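Local coordinates for protein putative aminopeptidase (Leishmania major, PDB 5NTH) that probably removes N-terminal residues such as leucine from peptides, as a manganese-binding metalloaminopeptidase of the M17 family, at residues 30-35 with 153-158; 126-131 with 179-184; 258-263 with 274-279; 400-405 with 411-416. All blocks are in the same frame, centred on the assembly; numbering follows the deposited sequence.

Contact 1. Residues 30-35 with 153-158; sequences SNVTFT and NAVARA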
loop_
_atom_site.group_PDB
_atom_site.type_symbol
_atom_site.label_atom_id
_atom_site.label_comp_id
_atom_site.label_asym_id
_atom_site.label_seq_id
_atom_site.Cartn_x
_atom_site.Cartn_y
_atom_site.Cartn_z
ATOM N N SER A 30 -45.122 5.496 -7.983
ATOM C CA SER A 30 -44.397 6.667 -7.536
ATOM C C SER A 30 -45.278 7.442 -6.558
ATOM O O SER A 30 -46.445 7.106 -6.332
ATOM C CB SER A 30 -43.943 7.557 -8.705
ATOM O OG SER A 30 -44.710 8.735 -8.859
ATOM N N ASN A 31 -44.706 8.476 -5.975
ATOM C CA ASN A 31 -45.467 9.357 -5.124
ATOM C C ASN A 31 -45.419 10.735 -5.684
ATOM O O ASN A 31 -45.350 11.717 -4.941
ATOM C CB ASN A 31 -44.930 9.324 -3.683
ATOM C CG ASN A 31 -43.524 9.928 -3.540
ATOM O OD1 ASN A 31 -42.768 10.146 -4.531
ATOM N ND2 ASN A 31 -43.162 10.204 -2.286
ATOM N N VAL A 32 -45.420 10.784 -7.011
ATOM C CA VAL A 32 -45.441 12.022 -7.747
ATOM C C VAL A 32 -46.750 12.124 -8.526
ATOM O O VAL A 32 -47.226 11.162 -9.146
ATOM C CB VAL A 32 -44.249 12.115 -8.689
ATOM C CG1 VAL A 32 -44.252 13.437 -9.424
ATOM C CG2 VAL A 32 -42.973 11.981 -7.881
ATOM N N THR A 33 -47.331 13.313 -8.473
ATOM C CA THR A 33 -48.506 13.634 -9.238
ATOM C C THR A 33 -48.238 14.908 -10.003
ATOM O O THR A 33 -47.317 15.680 -9.688
ATOM C CB THR A 33 -49.746 13.802 -8.325
ATOM O OG1 THR A 33 -49.566 14.896 -7.396
ATOM C CG2 THR A 33 -50.021 12.506 -7.587
ATOM N N PHE A 34 -49.063 15.139 -11.005
ATOM C CA PHE A 34 -48.986 16.385 -11.724
ATOM C C PHE A 34 -50.357 17.043 -11.686
ATOM O O PHE A 34 -51.385 16.364 -11.687
ATOM C CB PHE A 34 -48.527 16.130 -13.157
ATOM C CG PHE A 34 -47.186 15.437 -13.252
ATOM C CD1 PHE A 34 -47.085 14.068 -13.048
ATOM C CD2 PHE A 34 -46.031 16.158 -13.551
ATOM C CE1 PHE A 34 -45.867 13.438 -13.139
ATOM C CE2 PHE A 34 -44.800 15.539 -13.615
ATOM C CZ PHE A 34 -44.715 14.172 -13.407
ATOM N N THR A 35 -50.367 18.367 -11.645
ATOM C CA THR A 35 -51.611 19.130 -11.631
ATOM C C THR A 35 -51.498 20.218 -12.680
ATOM O O THR A 35 -50.487 20.907 -12.766
ATOM C CB THR A 35 -51.883 19.728 -10.219
ATOM O OG1 THR A 35 -52.236 18.672 -9.308
ATOM C CG2 THR A 35 -53.031 20.769 -10.240
ATOM N N ASN A 153 -38.451 13.019 -14.421
ATOM C CA ASN A 153 -37.241 12.378 -13.913
ATOM C C ASN A 153 -36.594 13.125 -12.734
ATOM O O ASN A 153 -36.406 12.523 -11.697
ATOM C CB ASN A 153 -36.228 12.197 -15.050
ATOM C CG ASN A 153 -34.980 11.373 -14.647
ATOM O OD1 ASN A 153 -34.992 10.623 -13.692
ATOM N ND2 ASN A 153 -33.909 11.507 -15.412
ATOM N N ALA A 154 -36.282 14.413 -12.905
ATOM C CA ALA A 154 -35.579 15.254 -11.895
ATOM C C ALA A 154 -36.268 15.311 -10.545
ATOM O O ALA A 154 -35.618 15.430 -9.481
ATOM C CB ALA A 154 -35.402 16.668 -12.408
ATOM N N VAL A 155 -37.585 15.240 -10.589
ATOM C CA VAL A 155 -38.358 15.300 -9.386
ATOM C C VAL A 155 -38.504 13.952 -8.773
ATOM O O VAL A 155 -38.307 13.811 -7.580
ATOM C CB VAL A 155 -39.755 15.859 -9.660
ATOM C CG1 VAL A 155 -40.622 15.780 -8.410
ATOM C CG2 VAL A 155 -39.648 17.309 -10.122
ATOM N N ALA A 156 -38.892 12.974 -9.573
ATOM C CA ALA A 156 -39.077 11.583 -9.110
ATOM C C ALA A 156 -37.876 11.063 -8.352
ATOM O O ALA A 156 -38.001 10.466 -7.285
ATOM C CB ALA A 156 -39.335 10.663 -10.287
ATOM N N ARG A 157 -36.701 11.339 -8.910
ATOM C CA ARG A 157 -35.462 10.774 -8.411
ATOM C C ARG A 157 -34.989 11.535 -7.203
ATOM O O ARG A 157 -34.047 11.073 -6.560
ATOM C CB ARG A 157 -34.362 10.786 -9.489
ATOM C CG ARG A 157 -33.761 12.159 -9.738
ATOM C CD ARG A 157 -32.658 12.116 -10.779
ATOM N NE ARG A 157 -32.185 13.469 -11.087
ATOM C CZ ARG A 157 -31.474 13.832 -12.159
ATOM N NH1 ARG A 157 -31.112 12.927 -13.063
ATOM N NH2 ARG A 157 -31.109 15.116 -12.328
ATOM N N ALA A 158 -35.591 12.701 -6.928
ATOM C CA ALA A 158 -35.168 13.570 -5.829
ATOM C C ALA A 158 -36.048 13.445 -4.582
ATOM O O ALA A 158 -35.813 14.107 -3.578
ATOM C CB ALA A 158 -35.080 15.011 -6.293
#
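Val32, the residue of 30-35 that meets the helical segment 153-158, has its backbone N bonded to Ser30 OG at 2.8 Å. The N-H...O angle of 153° makes this a reasonably straight bond, and the two-residue spacing between acceptor and donor defines an ST turn just ahead of strand 32-34. Ser30 N is itself bonded to Thr211 OG1, which ties the turn to helix 203-221.

The side chain of Val32 stands over Val155 and Ala156 of helix 148-156 and spreads its two methyls along them. With CG1 anti to the backbone N (chi1 -178°), CG2 lies beside that N. CG2 approaches the helix backbone itself, 4.1 Å from Ala156 CA, while CG1 faces the neighbouring branch, 4.4 Å from Val155 CG1. The main chains come closest at the same place, Val32 CA lying 6.5 Å from Ala156 CA. Around this spot Val183 of the adjacent parallel strand touches Val32, and Leu181 of the same strand touches Val155, so the valine pair belongs to a larger aliphatic layer between helix and sheet.

An indirect polar link runs through Gln214 of helix 203-221, whose NE2 is hydrogen-bonded both to Ala156 O and to Asn31 OD1 and so bridges the two segments.

The surface buried amounts to 103 Å², and neither approach is tighter than ordinary van der Waals contact. Chemically, the direct contact is therefore weak dispersion between aliphatic groups, with polar bonding between the segments passing through the Gln214 amide.

Contact 2. Residues 126-131 with 179-184; sequences AACGSV and MSLNVV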
loop_
_atom_site.group_PDB
_atom_site.type_symbol
_atom_site.label_atom_id
_atom_site.label_comp_id
_atom_site.label_asym_id
_atom_site.label_seq_id
_atom_site.Cartn_x
_atom_site.Cartn_y
_atom_site.Cartn_z
ATOM N N ALA A 126 -33.813 19.133 -1.171
ATOM C CA ALA A 126 -33.667 20.001 -0.029
ATOM C C ALA A 126 -35.023 20.519 0.504
ATOM O O ALA A 126 -35.130 20.904 1.652
ATOM C CB ALA A 126 -32.761 21.167 -0.384
ATOM N N ALA A 127 -36.055 20.544 -0.319
ATOM C CA ALA A 127 -37.383 20.956 0.127
ATOM C C ALA A 127 -38.145 19.819 0.781
ATOM O O ALA A 127 -39.044 20.051 1.609
ATOM C CB ALA A 127 -38.182 21.489 -1.050
ATOM N N CYS A 128 -37.810 18.585 0.420
ATOM C CA CYS A 128 -38.549 17.452 0.959
ATOM C C CYS A 128 -38.179 17.215 2.427
ATOM O O CYS A 128 -38.918 16.530 3.144
ATOM C CB CYS A 128 -38.321 16.181 0.134
ATOM S SG CYS A 128 -38.826 16.303 -1.591
ATOM N N GLY A 129 -37.055 17.772 2.884
ATOM C CA GLY A 129 -36.519 17.400 4.196
ATOM C C GLY A 129 -37.360 17.794 5.401
ATOM O O GLY A 129 -37.180 17.238 6.496
ATOM N N SER A 130 -38.254 18.768 5.184
ATOM C CA SER A 130 -39.123 19.325 6.229
ATOM C C SER A 130 -40.595 18.930 6.043
ATOM O O SER A 130 -41.453 19.417 6.756
ATOM C CB SER A 130 -38.972 20.853 6.245
ATOM O OG SER A 130 -38.908 21.315 4.903
ATOM N N VAL A 131 -40.882 18.050 5.094
ATOM C CA VAL A 131 -42.250 17.637 4.831
ATOM C C VAL A 131 -42.596 16.508 5.793
ATOM O O VAL A 131 -41.891 15.506 5.867
ATOM C CB VAL A 131 -42.429 17.208 3.360
ATOM C CG1 VAL A 131 -43.817 16.666 3.094
ATOM C CG2 VAL A 131 -42.172 18.383 2.442
ATOM N N MET A 179 -44.768 10.909 2.334
ATOM C CA MET A 179 -45.103 12.210 1.828
ATOM C C MET A 179 -45.466 12.079 0.354
ATOM O O MET A 179 -45.662 10.991 -0.153
ATOM C CB MET A 179 -43.902 13.121 2.031
ATOM C CG MET A 179 -42.741 12.775 1.119
ATOM S SD MET A 179 -41.720 14.192 0.815
ATOM C CE MET A 179 -42.581 15.072 -0.468
ATOM N N SER A 180 -45.545 13.203 -0.334
ATOM C CA SER A 180 -46.017 13.207 -1.690
ATOM C C SER A 180 -45.661 14.476 -2.407
ATOM O O SER A 180 -45.771 15.546 -1.828
ATOM C CB SER A 180 -47.526 13.072 -1.677
ATOM O OG SER A 180 -47.902 12.693 -2.960
ATOM N N LEU A 181 -45.276 14.360 -3.675
ATOM C CA LEU A 181 -44.888 15.536 -4.472
ATOM C C LEU A 181 -45.887 15.801 -5.562
ATOM O O LEU A 181 -46.252 14.892 -6.273
ATOM C CB LEU A 181 -43.519 15.372 -5.109
ATOM C CG LEU A 181 -42.345 15.226 -4.151
ATOM C CD1 LEU A 181 -42.215 13.767 -3.741
ATOM C CD2 LEU A 181 -41.064 15.685 -4.817
ATOM N N ASN A 182 -46.331 17.051 -5.663
ATOM C CA ASN A 182 -47.330 17.480 -6.639
ATOM C C ASN A 182 -46.676 18.482 -7.616
ATOM O O ASN A 182 -46.361 19.619 -7.243
ATOM C CB ASN A 182 -48.508 18.098 -5.900
ATOM C CG ASN A 182 -49.605 18.595 -6.839
ATOM O OD1 ASN A 182 -49.866 19.807 -6.922
ATOM N ND2 ASN A 182 -50.232 17.657 -7.583
ATOM N N VAL A 183 -46.442 18.045 -8.853
ATOM C CA VAL A 183 -45.708 18.875 -9.803
ATOM C C VAL A 183 -46.674 19.748 -10.580
ATOM O O VAL A 183 -47.679 19.277 -11.143
ATOM C CB VAL A 183 -44.833 18.073 -10.800
ATOM C CG1 VAL A 183 -43.900 19.003 -11.557
ATOM C CG2 VAL A 183 -43.970 17.043 -10.078
ATOM N N VAL A 184 -46.319 21.024 -10.610
ATOM C CA VAL A 184 -47.057 22.042 -11.328
ATOM C C VAL A 184 -46.081 22.714 -12.263
ATOM O O VAL A 184 -45.316 23.581 -11.858
ATOM C CB VAL A 184 -47.654 23.098 -10.368
ATOM C CG1 VAL A 184 -48.466 24.129 -11.131
ATOM C CG2 VAL A 184 -48.532 22.439 -9.324
#
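Met179 lies against Val131 and Cys128 together. Its CB is 3.7 Å from Val131 CG1, the two side chains crossing at about a right angle, and its SD is 4.0 Å from Cys128 CB. CG sits between the backbone N and the carbonyl carbon (chi1 70°), and a bend at chi3 (-81°) then turns the terminal methyl inward, putting Met179 CE 4.1 Å from Cys128 SG. The cysteine sulfur also reaches along the strand to Leu181, with SG 4.0 Å from Leu181 CD2. All these approaches are apolar, and together they bury 185 Å².

The next shell sets the backbones. Val131 N is bonded to Cys128 O at 3.2 Å, closing a four-residue turn, 128-131, that brings both side chains to bear on Met179, and Ser130 OG is held by Glu98 OE1. On the other segment, Leu181 pairs through its backbone with Asn31 and Thr33, whereas Ser180 pairs with Leu137 and Asn182 with Leu137 and Val139. Leu137 also touches Cys128.

The turn that follows helix 117-127 thus packs on the chain entering strand 181-185, next to edge strand 32-34, an alpha-on-beta layer consistent with the macro-like fold of the M17 N-terminal domain.

Contact 3. Residues 258-263 with 274-279; sequences KGYGGI and AHLVTL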
loop_
_atom_site.group_PDB
_atom_site.type_symbol
_atom_site.label_atom_id
_atom_site.label_comp_id
_atom_site.label_asym_id
_atom_site.label_seq_id
_atom_site.Cartn_x
_atom_site.Cartn_y
_atom_site.Cartn_z
ATOM N N LYS A 258 -26.792 -25.460 -21.317
ATOM C CA LYS A 258 -27.102 -24.876 -22.618
ATOM C C LYS A 258 -25.977 -23.993 -23.162
ATOM O O LYS A 258 -26.197 -23.252 -24.110
ATOM C CB LYS A 258 -28.437 -24.120 -22.551
ATOM C CG LYS A 258 -29.604 -25.020 -22.123
ATOM C CD LYS A 258 -30.961 -24.313 -22.078
ATOM C CE LYS A 258 -31.566 -24.085 -23.465
ATOM N NZ LYS A 258 -33.060 -24.194 -23.432
ATOM N N GLY A 259 -24.780 -24.076 -22.593
ATOM C CA GLY A 259 -23.621 -23.400 -23.158
ATOM C C GLY A 259 -23.327 -21.947 -22.772
ATOM O O GLY A 259 -22.414 -21.342 -23.362
ATOM N N TYR A 260 -24.044 -21.371 -21.793
ATOM C CA TYR A 260 -23.714 -19.992 -21.289
ATOM C C TYR A 260 -22.633 -20.017 -20.204
ATOM O O TYR A 260 -22.881 -19.652 -19.051
ATOM C CB TYR A 260 -24.969 -19.215 -20.804
ATOM C CG TYR A 260 -26.057 -19.117 -21.866
ATOM C CD1 TYR A 260 -27.012 -20.128 -22.000
ATOM C CD2 TYR A 260 -26.100 -18.042 -22.764
ATOM C CE1 TYR A 260 -27.989 -20.067 -22.984
ATOM C CE2 TYR A 260 -27.074 -17.969 -23.750
ATOM C CZ TYR A 260 -28.018 -18.984 -23.855
ATOM O OH TYR A 260 -28.989 -18.937 -24.823
ATOM N N GLY A 261 -21.424 -20.424 -20.605
ATOM C CA GLY A 261 -20.329 -20.621 -19.670
ATOM C C GLY A 261 -19.873 -19.369 -18.920
ATOM O O GLY A 261 -19.407 -19.448 -17.778
ATOM N N GLY A 262 -20.009 -18.210 -19.552
ATOM C CA GLY A 262 -19.500 -16.973 -18.990
ATOM C C GLY A 262 -20.290 -16.589 -17.765
ATOM O O GLY A 262 -19.721 -16.358 -16.705
ATOM N N ILE A 263 -21.603 -16.530 -17.899
ATOM C CA ILE A 263 -22.428 -16.144 -16.771
ATOM C C ILE A 263 -22.582 -17.262 -15.728
ATOM O O ILE A 263 -22.661 -16.981 -14.542
ATOM C CB ILE A 263 -23.796 -15.602 -17.197
ATOM C CG1 ILE A 263 -24.548 -15.084 -15.960
ATOM C CG2 ILE A 263 -24.609 -16.664 -17.936
ATOM C CD1 ILE A 263 -25.856 -14.401 -16.283
ATOM N N ALA A 274 -27.303 -18.104 -10.731
ATOM C CA ALA A 274 -27.388 -17.198 -11.855
ATOM C C ALA A 274 -28.682 -17.368 -12.677
ATOM O O ALA A 274 -29.273 -18.442 -12.699
ATOM C CB ALA A 274 -26.170 -17.375 -12.743
ATOM N N HIS A 275 -29.118 -16.283 -13.322
ATOM C CA HIS A 275 -30.243 -16.319 -14.256
ATOM C C HIS A 275 -29.969 -15.410 -15.429
ATOM O O HIS A 275 -29.515 -14.278 -15.252
ATOM C CB HIS A 275 -31.547 -15.757 -13.675
ATOM C CG HIS A 275 -32.041 -16.420 -12.433
ATOM N ND1 HIS A 275 -31.376 -16.341 -11.230
ATOM C CD2 HIS A 275 -33.201 -17.076 -12.181
ATOM C CE1 HIS A 275 -32.079 -16.974 -10.305
ATOM N NE2 HIS A 275 -33.195 -17.422 -10.854
ATOM N N LEU A 276 -30.309 -15.886 -16.619
ATOM C CA LEU A 276 -30.626 -14.978 -17.702
ATOM C C LEU A 276 -32.135 -14.877 -17.767
ATOM O O LEU A 276 -32.836 -15.868 -17.924
ATOM C CB LEU A 276 -30.026 -15.429 -19.025
ATOM C CG LEU A 276 -28.560 -15.025 -19.188
ATOM C CD1 LEU A 276 -27.993 -15.726 -20.389
ATOM C CD2 LEU A 276 -28.391 -13.529 -19.384
ATOM N N VAL A 277 -32.634 -13.669 -17.595
ATOM C CA VAL A 277 -34.051 -13.443 -17.611
ATOM C C VAL A 277 -34.291 -12.427 -18.710
ATOM O O VAL A 277 -33.665 -11.354 -18.705
ATOM C CB VAL A 277 -34.541 -12.873 -16.280
ATOM C CG1 VAL A 277 -36.063 -12.748 -16.288
ATOM C CG2 VAL A 277 -34.068 -13.732 -15.120
ATOM N N THR A 278 -35.184 -12.774 -19.642
ATOM C CA THR A 278 -35.522 -11.901 -20.737
ATOM C C THR A 278 -37.028 -11.758 -20.847
ATOM O O THR A 278 -37.755 -12.754 -20.882
ATOM C CB THR A 278 -34.996 -12.406 -22.068
ATOM O OG1 THR A 278 -33.567 -12.357 -22.067
ATOM C CG2 THR A 278 -35.539 -11.521 -23.215
ATOM N N LEU A 279 -37.474 -10.502 -20.906
ATOM C CA LEU A 279 -38.864 -10.143 -21.141
ATOM C C LEU A 279 -38.913 -9.522 -22.507
ATOM O O LEU A 279 -38.006 -8.767 -22.871
ATOM C CB LEU A 279 -39.354 -9.120 -20.112
ATOM C CG LEU A 279 -39.782 -9.704 -18.768
ATOM C CD1 LEU A 279 -38.605 -10.306 -18.028
ATOM C CD2 LEU A 279 -40.477 -8.661 -17.902
#
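Ile263 is extended through both torsions, with CG1 anti to the backbone N (chi1 -174°), and this carries its CD1 from the helix start over to the strand. There CD1 lies 3.8 Å from His275 O and 4.0 Å from Leu276 CG. Tyr260 has CG beside its own N (chi1 -55°), which presents a ring face to Leu276. Leu276 CD1 stands 4.3 Å from the Tyr260 ring centroid, 28° off the normal, a CH-pi contact displaced toward the CD2 side, where Tyr260 CD2 is 3.8 Å from Leu276 CD1. Leu276 is therefore shared, one methyl over a face of the ring and its branch point against Ile263. Just before the strand, Ala274 CB rests 4.0 Å from Ile263 O.

The chain turns just before and at Tyr260: Gly259, with positive phi, is the C-prime residue of a Schellman motif closing helix 253-257, and Tyr260 centres an inverse gamma turn. Asp397 OD2 accepts from Ile263 N, and Lys377 makes a cation-pi contact with Tyr260.

Strand 275-282 pairs with 246-251 and 349-361; helices 253-257 and 391-404 both touch the contact, Leu255 meeting Tyr260, Ile263, Ala274 and Leu276, and Val394 meeting Ile263.

Contact 4. Residues 400-405 with 411-416; sequences YYATGE and DVLIDM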
loop_
_atom_site.group_PDB
_atom_site.type_symbol
_atom_site.label_atom_id
_atom_site.label_comp_id
_atom_site.label_asym_id
_atom_site.label_seq_id
_atom_site.Cartn_x
_atom_site.Cartn_y
_atom_site.Cartn_z
ATOM N N TYR A 400 -25.231 -12.107 -26.482
ATOM C CA TYR A 400 -25.367 -13.222 -27.405
ATOM C C TYR A 400 -26.786 -13.779 -27.362
ATOM O O TYR A 400 -27.429 -13.935 -28.386
ATOM C CB TYR A 400 -24.341 -14.333 -27.182
ATOM C CG TYR A 400 -24.468 -15.347 -28.274
ATOM C CD1 TYR A 400 -23.819 -15.180 -29.508
ATOM C CD2 TYR A 400 -25.343 -16.427 -28.130
ATOM C CE1 TYR A 400 -23.995 -16.108 -30.548
ATOM C CE2 TYR A 400 -25.538 -17.355 -29.156
ATOM C CZ TYR A 400 -24.863 -17.198 -30.363
ATOM O OH TYR A 400 -25.073 -18.106 -31.362
ATOM N N TYR A 401 -27.291 -14.071 -26.184
ATOM C CA TYR A 401 -28.704 -14.463 -26.080
ATOM C C TYR A 401 -29.655 -13.535 -26.832
ATOM O O TYR A 401 -30.555 -13.986 -27.514
ATOM C CB TYR A 401 -29.198 -14.497 -24.641
ATOM C CG TYR A 401 -30.641 -14.930 -24.611
ATOM C CD1 TYR A 401 -30.953 -16.270 -24.609
ATOM C CD2 TYR A 401 -31.697 -14.003 -24.662
ATOM C CE1 TYR A 401 -32.266 -16.712 -24.624
ATOM C CE2 TYR A 401 -33.026 -14.434 -24.681
ATOM C CZ TYR A 401 -33.305 -15.805 -24.659
ATOM O OH TYR A 401 -34.589 -16.317 -24.690
ATOM N N ALA A 402 -29.482 -12.241 -26.643
ATOM C CA ALA A 402 -30.428 -11.262 -27.148
ATOM C C ALA A 402 -30.287 -11.109 -28.650
ATOM O O ALA A 402 -31.279 -10.848 -29.329
ATOM C CB ALA A 402 -30.226 -9.932 -26.471
ATOM N N THR A 403 -29.070 -11.286 -29.164
ATOM C CA THR A 403 -28.818 -11.129 -30.606
ATOM C C THR A 403 -28.878 -12.400 -31.400
ATOM O O THR A 403 -29.090 -12.327 -32.588
ATOM C CB THR A 403 -27.454 -10.504 -30.906
ATOM O OG1 THR A 403 -26.392 -11.289 -30.336
ATOM C CG2 THR A 403 -27.428 -9.118 -30.389
ATOM N N GLY A 404 -28.669 -13.542 -30.754
ATOM C CA GLY A 404 -28.592 -14.826 -31.441
ATOM C C GLY A 404 -29.524 -15.941 -31.005
ATOM O O GLY A 404 -29.528 -16.989 -31.617
ATOM N N GLU A 405 -30.303 -15.759 -29.956
ATOM C CA GLU A 405 -31.167 -16.842 -29.479
ATOM C C GLU A 405 -32.676 -16.531 -29.454
ATOM O O GLU A 405 -33.504 -17.420 -29.241
ATOM C CB GLU A 405 -30.673 -17.260 -28.104
ATOM C CG GLU A 405 -29.330 -17.970 -28.154
ATOM C CD GLU A 405 -29.429 -19.387 -28.680
ATOM O OE1 GLU A 405 -30.572 -19.883 -28.766
ATOM O OE2 GLU A 405 -28.373 -20.010 -28.985
ATOM N N ASP A 411 -32.438 -4.821 -34.333
ATOM C CA ASP A 411 -31.801 -3.802 -35.147
ATOM C C ASP A 411 -31.001 -2.805 -34.345
ATOM O O ASP A 411 -30.313 -1.956 -34.914
ATOM C CB ASP A 411 -32.839 -3.049 -35.970
ATOM C CG ASP A 411 -33.726 -3.981 -36.773
ATOM O OD1 ASP A 411 -33.185 -4.815 -37.567
ATOM O OD2 ASP A 411 -34.968 -3.871 -36.579
ATOM N N VAL A 412 -31.092 -2.891 -33.027
ATOM C CA VAL A 412 -30.215 -2.093 -32.165
ATOM C C VAL A 412 -30.104 -2.760 -30.809
ATOM O O VAL A 412 -31.078 -3.276 -30.283
ATOM C CB VAL A 412 -30.680 -0.615 -32.112
ATOM C CG1 VAL A 412 -32.173 -0.557 -31.922
ATOM C CG2 VAL A 412 -29.966 0.206 -31.045
ATOM N N LEU A 413 -28.883 -2.805 -30.293
ATOM C CA LEU A 413 -28.639 -3.375 -28.989
ATOM C C LEU A 413 -28.109 -2.338 -28.019
ATOM O O LEU A 413 -27.055 -1.738 -28.253
ATOM C CB LEU A 413 -27.671 -4.538 -29.068
ATOM C CG LEU A 413 -27.812 -5.325 -27.769
ATOM C CD1 LEU A 413 -27.946 -6.802 -28.053
ATOM C CD2 LEU A 413 -26.680 -4.998 -26.801
ATOM N N ILE A 414 -28.844 -2.169 -26.919
ATOM C CA ILE A 414 -28.456 -1.254 -25.863
ATOM C C ILE A 414 -27.955 -2.023 -24.661
ATOM O O ILE A 414 -28.726 -2.742 -24.019
ATOM C CB ILE A 414 -29.618 -0.381 -25.386
ATOM C CG1 ILE A 414 -30.261 0.319 -26.577
ATOM C CG2 ILE A 414 -29.107 0.623 -24.362
ATOM C CD1 ILE A 414 -31.428 1.194 -26.183
ATOM N N ASP A 415 -26.682 -1.810 -24.341
ATOM C CA ASP A 415 -26.013 -2.490 -23.234
ATOM C C ASP A 415 -25.833 -1.481 -22.120
ATOM O O ASP A 415 -25.289 -0.390 -22.325
ATOM C CB ASP A 415 -24.655 -3.032 -23.715
ATOM C CG ASP A 415 -24.057 -4.093 -22.785
ATOM O OD1 ASP A 415 -24.750 -5.088 -22.487
ATOM O OD2 ASP A 415 -22.874 -3.951 -22.379
ATOM N N MET A 416 -26.311 -1.823 -20.936
ATOM C CA MET A 416 -26.234 -0.884 -19.818
ATOM C C MET A 416 -25.732 -1.584 -18.599
ATOM O O MET A 416 -26.270 -2.614 -18.217
ATOM C CB MET A 416 -27.583 -0.229 -19.528
ATOM C CG MET A 416 -27.487 0.912 -18.541
ATOM S SD MET A 416 -29.088 1.613 -18.130
ATOM C CE MET A 416 -29.457 2.563 -19.588
#
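Leu413 lays its CD1 methyl against the methyl of Thr403, the two side chains crossing at about a right angle. Leu413 CD1 and Thr403 CG2 are modelled 3.3 Å apart, shorter than relaxed methyl contact. Because the leucine chi2 of 132° also falls away from a staggered value, the exact closeness is doubtful at 2.50 Å resolution, though the pairing itself is plain. The same Leu413 CD1 lies 4.2 Å from Ala402 CB, so one methyl meets two successive residues of the helix.

The leucine reaches them because its CG is anti to the backbone N (chi1 -163°). On the helix, Thr403 chi1 of 58° places OG1 between the backbone N and the carbonyl carbon and leaves CG2 to meet the strand. Along the strand, Leu413's backbone bonds to Pro507 and Val509 join 412-417 to strand 508-512, while Ala402 also touches Val296 of strand 291-300.

The last turn of helix 391-404 thus packs on the central sheet of the catalytic domain, burying just 87 Å². Thr403 divides its two ends between unlike partners: the strand contact rests on weak dispersion through the methyl, while the buried hydroxyl is satisfied by Val399 O and Ser501 N.

Contacts 1 and 2 have centres 9 Å apart and share the N-terminal sheet, where strands 32-34 and 181-185 are neighbours; Thr33 O and Val183 N, 2.7 Å apart, probably form one of the hydrogen bonds joining them. Contacts 3 and 4, with centres 13 Å apart, reach the catalytic sheet and meet where Tyr260 OH packs 3.3 Å from Tyr401 CD1. The pairs lie on opposite sides of the chain's centre, contacts 1 and 3 being 35 Å apart between centres. Contact 3 lies outside the first shell of the active site, the Ile263 side chain being about 12 Å from a manganese. In contact 4 the Leu413 side chain is about 12 Å from that of metal-binding Lys298.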